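Side-chain contact in ZT_dimer domain-containing protein (Thermotoga maritima, PDB 6VDA), which probably transports divalent metal cations such as zinc across the membrane as a cation diffusion facilitator, of which this is the zinc-binding C-terminal domain: residues Y12-A17 against K70-I75. Numbering follows the deposited sequence.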
loop_
_atom_site.group_PDB
_atom_site.type_symbol
_atom_site.label_atom_id
_atom_site.label_comp_id
_atom_site.label_asym_id
_atom_site.label_seq_id
_atom_site.Cartn_x
_atom_site.Cartn_y
_atom_site.Cartn_z
ATOM N N TYR A 12 -16.556 1.198 -12.466
ATOM C CA TYR A 12 -16.644 1.702 -11.065
ATOM C C TYR A 12 -17.820 1.000 -10.385
ATOM O O TYR A 12 -17.670 0.619 -9.218
ATOM C CB TYR A 12 -16.754 3.232 -10.978
ATOM C CG TYR A 12 -15.448 3.965 -11.158
ATOM C CD1 TYR A 12 -14.391 3.773 -10.283
ATOM C CD2 TYR A 12 -15.254 4.845 -12.210
ATOM C CE1 TYR A 12 -13.181 4.428 -10.448
ATOM C CE2 TYR A 12 -14.049 5.511 -12.391
ATOM C CZ TYR A 12 -13.009 5.308 -11.501
ATOM O OH TYR A 12 -11.816 5.957 -11.666
ATOM N N ASP A 13 -18.922 0.794 -11.115
ATOM C CA ASP A 13 -20.153 0.134 -10.602
ATOM C C ASP A 13 -19.784 -1.281 -10.144
ATOM O O ASP A 13 -20.112 -1.617 -9.000
ATOM C CB ASP A 13 -21.293 0.157 -11.631
ATOM C CG ASP A 13 -21.995 1.503 -11.770
ATOM O OD1 ASP A 13 -21.915 2.313 -10.831
ATOM O OD2 ASP A 13 -22.630 1.733 -12.817
ATOM N N ASP A 14 -19.077 -2.048 -10.981
ATOM C CA ASP A 14 -18.683 -3.461 -10.708
ATOM C C ASP A 14 -17.710 -3.529 -9.518
ATOM O O ASP A 14 -17.846 -4.457 -8.705
ATOM C CB ASP A 14 -18.100 -4.126 -11.961
ATOM C CG ASP A 14 -19.099 -4.239 -13.104
ATOM O OD1 ASP A 14 -20.166 -3.594 -13.018
ATOM O OD2 ASP A 14 -18.810 -4.968 -14.071
ATOM N N ILE A 15 -16.756 -2.596 -9.426
ATOM C CA ILE A 15 -15.750 -2.528 -8.322
ATOM C C ILE A 15 -16.507 -2.323 -7.004
ATOM O O ILE A 15 -16.387 -3.171 -6.107
ATOM C CB ILE A 15 -14.724 -1.402 -8.562
ATOM C CG1 ILE A 15 -13.884 -1.640 -9.821
ATOM C CG2 ILE A 15 -13.853 -1.196 -7.331
ATOM C CD1 ILE A 15 -13.156 -0.408 -10.314
ATOM N N PHE A 16 -17.279 -1.238 -6.910
ATOM C CA PHE A 16 -18.090 -0.895 -5.712
ATOM C C PHE A 16 -19.074 -2.034 -5.424
ATOM O O PHE A 16 -19.334 -2.305 -4.244
ATOM C CB PHE A 16 -18.760 0.470 -5.881
ATOM C CG PHE A 16 -17.879 1.629 -5.499
ATOM C CD1 PHE A 16 -17.743 2.002 -4.170
ATOM C CD2 PHE A 16 -17.165 2.329 -6.456
ATOM C CE1 PHE A 16 -16.929 3.066 -3.812
ATOM C CE2 PHE A 16 -16.345 3.389 -6.096
ATOM C CZ PHE A 16 -16.233 3.759 -4.776
ATOM N N ALA A 17 -19.580 -2.697 -6.468
ATOM C CA ALA A 17 -20.512 -3.843 -6.351
ATOM C C ALA A 17 -19.822 -4.989 -5.602
ATOM O O ALA A 17 -20.451 -5.565 -4.714
ATOM C CB ALA A 17 -21.004 -4.268 -7.716
ATOM N N LYS A 70 -12.425 -12.355 -10.639
ATOM C CA LYS A 70 -13.498 -13.317 -11.020
ATOM C C LYS A 70 -14.661 -12.570 -11.690
ATOM O O LYS A 70 -15.307 -13.164 -12.570
ATOM C CB LYS A 70 -14.014 -14.093 -9.802
ATOM C CG LYS A 70 -13.161 -15.276 -9.362
ATOM C CD LYS A 70 -13.873 -16.221 -8.403
ATOM N N ARG A 71 -14.921 -11.326 -11.281
ATOM C CA ARG A 71 -16.104 -10.522 -11.704
ATOM C C ARG A 71 -15.912 -10.033 -13.142
ATOM O O ARG A 71 -16.846 -10.195 -13.954
ATOM C CB ARG A 71 -16.294 -9.328 -10.764
ATOM C CG ARG A 71 -17.366 -8.339 -11.195
ATOM C CD ARG A 71 -18.711 -8.627 -10.563
ATOM N NE ARG A 71 -19.642 -7.527 -10.777
ATOM C CZ ARG A 71 -20.790 -7.364 -10.123
ATOM N NH1 ARG A 71 -21.166 -8.233 -9.200
ATOM N NH2 ARG A 71 -21.564 -6.329 -10.399
ATOM N N ARG A 72 -14.759 -9.420 -13.420
ATOM C CA ARG A 72 -14.393 -8.847 -14.740
ATOM C C ARG A 72 -13.161 -9.584 -15.269
ATOM O O ARG A 72 -12.148 -9.603 -14.556
ATOM C CB ARG A 72 -14.085 -7.353 -14.598
ATOM C CG ARG A 72 -15.245 -6.506 -14.094
ATOM C CD ARG A 72 -16.113 -5.995 -15.224
ATOM N NE ARG A 72 -15.424 -4.982 -16.040
ATOM C CZ ARG A 72 -16.039 -4.141 -16.902
ATOM N NH1 ARG A 72 -15.333 -3.286 -17.616
ATOM N NH2 ARG A 72 -17.360 -4.094 -16.962
ATOM N N ASP A 73 -13.241 -10.138 -16.480
ATOM C CA ASP A 73 -12.116 -10.860 -17.131
ATOM C C ASP A 73 -11.138 -9.854 -17.764
ATOM O O ASP A 73 -10.146 -10.316 -18.356
ATOM C CB ASP A 73 -12.625 -11.884 -18.151
ATOM C CG ASP A 73 -13.454 -11.294 -19.281
ATOM O OD1 ASP A 73 -14.660 -11.047 -19.062
ATOM O OD2 ASP A 73 -12.886 -11.086 -20.370
ATOM N N ASP A 74 -11.387 -8.544 -17.636
ATOM C CA ASP A 74 -10.556 -7.470 -18.250
ATOM C C ASP A 74 -9.789 -6.684 -17.175
ATOM O O ASP A 74 -9.118 -5.708 -17.548
ATOM C CB ASP A 74 -11.401 -6.544 -19.130
ATOM C CG ASP A 74 -12.549 -5.865 -18.409
ATOM O OD1 ASP A 74 -12.854 -6.276 -17.277
ATOM O OD2 ASP A 74 -13.131 -4.933 -18.989
ATOM N N ILE A 75 -9.862 -7.091 -15.901
ATOM C CA ILE A 75 -9.008 -6.548 -14.802
ATOM C C ILE A 75 -7.748 -7.414 -14.707
ATOM O O ILE A 75 -7.884 -8.622 -14.462
ATOM C CB ILE A 75 -9.761 -6.495 -13.458
ATOM C CG1 ILE A 75 -10.983 -5.577 -13.527
ATOM C CG2 ILE A 75 -8.821 -6.088 -12.332
ATOM C CD1 ILE A 75 -11.905 -5.697 -12.334
#
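Asp14, on helix 6-19, pushes its carboxylate between Arg71 and Arg72. Asp14 CB lies 3.9 Å from Arg71 NE. At Asp14 CG the chain is about equally near both arginines, with Arg72 CD and Arg71 NE each 4.1 Å away. The two oxygens then part company. Asp14 OD1 faces Arg71 NH2 at 4.0 Å, near enough for attraction between opposite charges but too far for a salt bridge. Asp14 OD2 turns to Arg72, touching Arg72 CD and accepting a weak hydrogen bond from Arg72 NH2 (3.4 Å, 145° at the hydrogen) within a salt bridge. Carboxylate and guanidinium planes stand 80° apart here, so the pair meets through one oxygen and one nitrogen rather than as a flat two-pronged bridge.

This is surface packing in the αββαβ C-terminal domain, cytoplasmic in the CDF family, away from the zinc site: the end of helix 54-71 and the type I turn from Arg72 to Ile75, leading into strand 75-84, come up beside helix 6-19. Arg72 is the first residue to leave helical geometry, and its chain bends at chi2 and again at chi3 (-70°), curling the guanidinium back to Asp74 within the turn. There Arg72 NH1 forms a salt bridge to Asp74 OD2 at 3.1 Å, while Arg72 NE gives Asp74 OD1 a weak hydrogen bond. An alanine in place of Arg72 is likely to leave the carboxylates of Asp14 and Asp74 without the cation that bridges them.

About one turn further along the helix from Asp14, Ala17 sets its methyl over a face of the Arg71 guanidinium, Ala17 CB 3.4 Å from Arg71 NH2, and Asp14 O lies over that same face.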